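Local coordinates for pyrroline carboxylate reductase (Plasmodium falciparum, PDB 2RCY), which reduces 1-pyrroline-5-carboxylate to L-proline, the last step of proline biosynthesis, with a reduced nicotinamide adenine dinucleotide cofactor, here bound as NADP, at the interface of chains A and B. Sequence-based numbering; all coordinates share one arbitrary frame. Chains: chain A/B, Pyrroline carboxylate reductase.

Contact 1: the interface of chains A and B. Residues chain A 172, 245-246, 249; chain B 233, 236-237, 242.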
# COMPACT_ATOMS: atom_id res chain seq x y z
N TYR A 172 17.94 -6.09 16.57
CA TYR A 172 17.72 -5.08 15.54
C TYR A 172 19.04 -4.69 14.88
O TYR A 172 19.10 -4.49 13.66
CB TYR A 172 17.04 -3.81 16.09
CG TYR A 172 15.95 -4.02 17.13
CD1 TYR A 172 15.89 -3.21 18.26
CD2 TYR A 172 14.98 -5.01 16.98
CE1 TYR A 172 14.90 -3.38 19.21
CE2 TYR A 172 13.98 -5.19 17.94
CZ TYR A 172 13.95 -4.37 19.05
OH TYR A 172 12.97 -4.52 20.00
N THR A 245 9.57 2.23 10.88
CA THR A 245 9.80 0.79 10.96
C THR A 245 10.55 0.43 12.24
O THR A 245 10.15 -0.49 12.96
CB THR A 245 10.57 0.28 9.71
OG1 THR A 245 9.74 0.44 8.55
CG2 THR A 245 10.94 -1.19 9.85
N VAL A 246 11.62 1.17 12.53
CA VAL A 246 12.42 0.97 13.73
C VAL A 246 11.61 1.31 14.99
O VAL A 246 11.58 0.52 15.94
CB VAL A 246 13.74 1.79 13.68
CG1 VAL A 246 14.53 1.65 14.97
CG2 VAL A 246 14.59 1.37 12.49
N ALA A 249 8.88 -1.26 15.70
CA ALA A 249 9.46 -2.49 16.22
C ALA A 249 9.74 -2.41 17.72
O ALA A 249 9.41 -3.33 18.47
CB ALA A 249 10.73 -2.84 15.47
N GLY B 233 9.36 -7.87 18.37
CA GLY B 233 10.11 -6.78 17.75
C GLY B 233 10.63 -7.11 16.37
O GLY B 233 10.53 -6.30 15.45
N SER B 236 7.79 -7.42 13.84
CA SER B 236 7.42 -6.07 13.42
C SER B 236 8.35 -5.53 12.33
O SER B 236 7.90 -4.84 11.41
CB SER B 236 7.41 -5.13 14.62
OG SER B 236 7.13 -3.80 14.24
N LEU B 237 9.64 -5.85 12.43
CA LEU B 237 10.63 -5.45 11.42
C LEU B 237 10.41 -6.18 10.10
O LEU B 237 10.58 -5.60 9.03
CB LEU B 237 12.06 -5.70 11.93
CG LEU B 237 12.64 -4.76 12.99
CD1 LEU B 237 14.03 -5.21 13.41
CD2 LEU B 237 12.68 -3.31 12.52
N PHE B 242 12.01 -4.25 6.95
CA PHE B 242 13.22 -3.57 7.42
C PHE B 242 14.46 -3.91 6.60
O PHE B 242 15.23 -3.03 6.24
CB PHE B 242 13.44 -3.90 8.90
CG PHE B 242 14.72 -3.36 9.47
CD1 PHE B 242 14.82 -2.02 9.84
CD2 PHE B 242 15.82 -4.19 9.67
CE1 PHE B 242 16.00 -1.52 10.38
CE2 PHE B 242 17.01 -3.69 10.21
CZ PHE B 242 17.10 -2.35 10.56
O HOH W 1 8.43 -2.30 12.24
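B:Leu237 reaches into chain A with both methyl branches, each finding a different helix. CD2 rests on the methyl carbon CB of A:Ala249 at 3.6 Å and also touches CG2 of A:Thr245, while CD1 points the other way and meets the ring carbon CD2 of A:Tyr172 at 3.7 Å, the leucine and tyrosine side chains lying at about a right angle. The small A:Ala249 is enclosed further by B:Gly233, whose carbonyl O is 3.5 Å from its CB, and by CB of B:Ser236. Next along the same surface, A:Thr245 turns its methyl CG2 rather than its hydroxyl to B:Phe242, 3.8 Å from CB of that residue. The phenyl rim continues to A:Val246, where CE1 of B:Phe242 lies 3.8 Å from CG2 of A:Val246.

In the second layer, B:Leu237 CD1 lies over one face of its own chain's B:Phe242 ring, near the rim, and probably helps hold the ring in place. On the polar flank a water joins the subunits: it is 2.6 Å from the carbonyl O of A:Thr245 and 2.8 Å from OG of B:Ser236, and it also binds the carbonyl O of B:Ser236. The serine hydroxyl is swung to the side opposite its backbone nitrogen (chi1 176°), which aims it at this water.

The patch lies where helices 169-186 and 242-260 of chain A receive helix 229-239 and the start of helix 242-260 of chain B, within the dimerisation region.

Contact 2: the interface of chains A and B. Residues chain A 233, 236-237, 240; chain B 172, 246, 248-249, 252.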
# COMPACT_ATOMS: atom_id res chain seq x y z
N GLY A 233 20.44 7.66 -1.09
CA GLY A 233 20.27 6.55 -0.15
C GLY A 233 19.36 6.88 1.02
O GLY A 233 18.59 6.03 1.46
N SER A 236 15.68 7.15 -0.10
CA SER A 236 15.13 5.80 -0.18
C SER A 236 14.63 5.30 1.18
O SER A 236 13.58 4.67 1.26
CB SER A 236 16.18 4.84 -0.75
OG SER A 236 15.68 3.52 -0.80
N LEU A 237 15.40 5.59 2.23
CA LEU A 237 15.03 5.22 3.60
C LEU A 237 13.78 5.94 4.07
O LEU A 237 12.97 5.38 4.82
CB LEU A 237 16.19 5.50 4.57
CG LEU A 237 17.42 4.59 4.57
CD1 LEU A 237 18.46 5.14 5.54
CD2 LEU A 237 17.08 3.15 4.92
N ASN A 240 10.60 4.42 2.29
CA ASN A 240 10.18 3.15 2.86
C ASN A 240 9.99 3.20 4.38
O ASN A 240 9.95 2.16 5.04
CB ASN A 240 11.17 2.05 2.47
CG ASN A 240 11.22 1.80 0.97
OD1 ASN A 240 10.21 1.95 0.27
ND2 ASN A 240 12.38 1.42 0.47
N TYR B 172 23.18 6.15 7.34
CA TYR B 172 22.20 5.09 7.62
C TYR B 172 22.22 4.74 9.10
O TYR B 172 21.16 4.57 9.72
CB TYR B 172 22.48 3.83 6.79
CG TYR B 172 22.68 4.06 5.31
CD1 TYR B 172 23.60 3.29 4.59
CD2 TYR B 172 21.95 5.02 4.61
CE1 TYR B 172 23.79 3.48 3.23
CE2 TYR B 172 22.14 5.23 3.25
CZ TYR B 172 23.06 4.45 2.57
OH TYR B 172 23.25 4.65 1.22
N VAL B 246 16.69 -1.34 4.03
CA VAL B 246 18.12 -1.11 4.15
C VAL B 246 18.84 -1.45 2.84
O VAL B 246 19.67 -0.67 2.37
CB VAL B 246 18.73 -1.91 5.35
CG1 VAL B 246 20.25 -1.80 5.37
CG2 VAL B 246 18.15 -1.42 6.67
N ASN B 248 17.52 -1.68 -0.21
CA ASN B 248 17.05 -0.79 -1.27
C ASN B 248 17.73 0.58 -1.20
O ASN B 248 17.97 1.21 -2.23
CB ASN B 248 15.52 -0.63 -1.20
CG ASN B 248 14.95 0.16 -2.36
OD1 ASN B 248 14.36 1.22 -2.16
ND2 ASN B 248 15.11 -0.34 -3.57
N ALA B 249 18.03 1.03 0.02
CA ALA B 249 18.71 2.30 0.25
C ALA B 249 20.16 2.27 -0.23
O ALA B 249 20.65 3.23 -0.83
CB ALA B 249 18.65 2.67 1.71
N ALA B 252 20.11 2.07 -4.07
CA ALA B 252 19.77 3.38 -4.63
C ALA B 252 21.00 4.28 -4.68
O ALA B 252 21.23 4.97 -5.67
CB ALA B 252 18.65 4.03 -3.83
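A:Asn240 and B:Asn248 meet with their side chains at about a right angle and their amide planes turned 46° apart. ND2 of A:Asn240 donates to the carbonyl OD1 of B:Asn248 over 3.3 Å in a bent hydrogen bond. The acceptor lies nearly in the donor's amide plane, whereas the donor is tilted well away from the plane of the acceptor's carbonyl. With CG of B:Asn248 trans to the main-chain N (chi1 -174°), the amide extends toward chain A and brings OD1 to A:Ser236 as well, whose hydroxyl OG can donate a hydrogen bond to it. One carbonyl oxygen thus ties the helix 229-239 and the loop just after it to helix 242-260 of the partner.

Beyond this polar end the packing is apolar and close. A:Leu237 straddles two chain B residues: its CD2 presses on CB of B:Ala249 at 3.6 Å, and CD1 approaches the ring carbon CD2 of B:Tyr172, again at 3.6 Å, with the leucine set across the tyrosine. A:Ser236 lays its CB against the backbone of B:Ala249 and beside the methyl of B:Ala252. At A:Gly233, CA lies 3.8 Å from the phenolic OH of B:Tyr172.

Contact 3: the interface of chains A and B. Residues chain A 171-172, 175; chain B 220, 230, 234, 237-238.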
# COMPACT_ATOMS: atom_id res chain seq x y z
N ALA A 171 19.24 -7.67 18.54
CA ALA A 171 18.55 -8.30 17.42
C ALA A 171 18.30 -7.34 16.26
O ALA A 171 18.44 -7.72 15.10
CB ALA A 171 17.25 -8.92 17.88
N TYR A 172 17.94 -6.09 16.57
CA TYR A 172 17.72 -5.08 15.54
C TYR A 172 19.04 -4.69 14.88
O TYR A 172 19.10 -4.49 13.66
CB TYR A 172 17.04 -3.81 16.09
CG TYR A 172 15.95 -4.02 17.13
CD1 TYR A 172 15.89 -3.21 18.26
CD2 TYR A 172 14.98 -5.01 16.98
CE1 TYR A 172 14.90 -3.38 19.21
CE2 TYR A 172 13.98 -5.19 17.94
CZ TYR A 172 13.95 -4.37 19.05
OH TYR A 172 12.97 -4.52 20.00
N LEU A 175 20.29 -7.60 12.70
CA LEU A 175 19.54 -7.62 11.44
C LEU A 175 19.95 -6.46 10.53
O LEU A 175 20.01 -6.62 9.31
CB LEU A 175 18.03 -7.61 11.70
CG LEU A 175 17.09 -7.81 10.50
CD1 LEU A 175 17.28 -9.17 9.84
CD2 LEU A 175 15.64 -7.63 10.93
N LYS B 220 21.60 -13.31 16.22
CA LYS B 220 20.25 -12.76 16.21
C LYS B 220 19.24 -13.77 16.77
O LYS B 220 18.30 -13.39 17.47
CB LYS B 220 19.86 -12.35 14.79
CG LYS B 220 18.47 -11.74 14.63
CD LYS B 220 18.08 -11.60 13.16
CE LYS B 220 17.90 -12.95 12.48
NZ LYS B 220 17.69 -12.83 11.02
N THR B 230 11.50 -10.02 22.22
CA THR B 230 12.32 -9.77 21.03
C THR B 230 11.66 -10.31 19.76
O THR B 230 11.67 -9.65 18.72
CB THR B 230 13.73 -10.37 21.19
OG1 THR B 230 14.35 -9.83 22.37
CG2 THR B 230 14.60 -10.06 19.98
N LEU B 234 11.18 -8.32 16.22
CA LEU B 234 11.69 -8.79 14.93
C LEU B 234 10.56 -9.03 13.92
O LEU B 234 10.71 -8.74 12.74
CB LEU B 234 12.53 -10.05 15.09
CG LEU B 234 13.95 -9.89 15.66
CD1 LEU B 234 14.58 -11.25 15.86
CD2 LEU B 234 14.83 -9.03 14.76
N LEU B 237 9.64 -5.85 12.43
CA LEU B 237 10.63 -5.45 11.42
C LEU B 237 10.41 -6.18 10.10
O LEU B 237 10.58 -5.60 9.03
CB LEU B 237 12.06 -5.70 11.93
CG LEU B 237 12.64 -4.76 12.99
CD1 LEU B 237 14.03 -5.21 13.41
CD2 LEU B 237 12.68 -3.31 12.52
N GLU B 238 10.04 -7.46 10.18
CA GLU B 238 9.72 -8.27 9.01
C GLU B 238 8.45 -7.78 8.32
O GLU B 238 8.36 -7.79 7.09
CB GLU B 238 9.59 -9.75 9.38
CG GLU B 238 10.87 -10.39 9.92
CD GLU B 238 12.06 -10.30 8.97
OE1 GLU B 238 13.20 -10.17 9.46
OE2 GLU B 238 11.86 -10.37 7.73
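A:Leu175 projects CG anti to its backbone nitrogen (chi1 -172°), and its second torsion (62°) turns the methyl pair so that CD1 and CD2 meet different parts of chain B. In this dimerisation region of the pyrroline-5-carboxylate reductase family, helix 169-186 of one subunit packs on helix 229-239 of the other, and the leucine spans the far end of that contact. Its CD2 lies 3.8 Å from CD1 of B:Leu237, where the two leucine side chains run antiparallel alongside each other; that same CD1 also serves A:Tyr172.

CD2 of A:Leu175 also meets the carboxylate oxygen OE1 of B:Glu238 at 3.8 Å, a van der Waals contact in which the glutamate side chain is set at a slant to the leucine. The other branch, CD1, touches the amine end of B:Lys220, from helix 216-222, with NZ 3.9 Å away, again in van der Waals contact. The lysine runs extended until a bend at its third torsion (67°), and its aliphatic CG passes near the carbonyl O of A:Ala171.

One turn earlier on the chain A helix, A:Ala171 offers its small CB to two residues of helix 229-239. CG2 of B:Thr230 comes to 3.6 Å from it, the methyl rather than the hydroxyl facing the alanine. B:Leu234 fits alongside, its CD2 3.9 Å from the same CB and equally near the carbonyl O of A:Ala171.

Contacts 1 and 3 are neighbours, their C-alpha centres about 6 Å apart, and they share A:Tyr172 and B:Leu237; helix 229-239 of chain B is packed against helix 242-260 of chain A in contact 1 and against helix 169-186 in contact 3. Contact 2 uses many of the same positions with the chains exchanged and is largely the two-fold counterpart of contact 1, its C-alpha centre about 15 Å from that of contact 1 and 18 Å from that of contact 3. The reciprocal exchange of helices suggests closely intertwined subunits, consistent with a dimer serving as building block of the deposited ten-chain assembly.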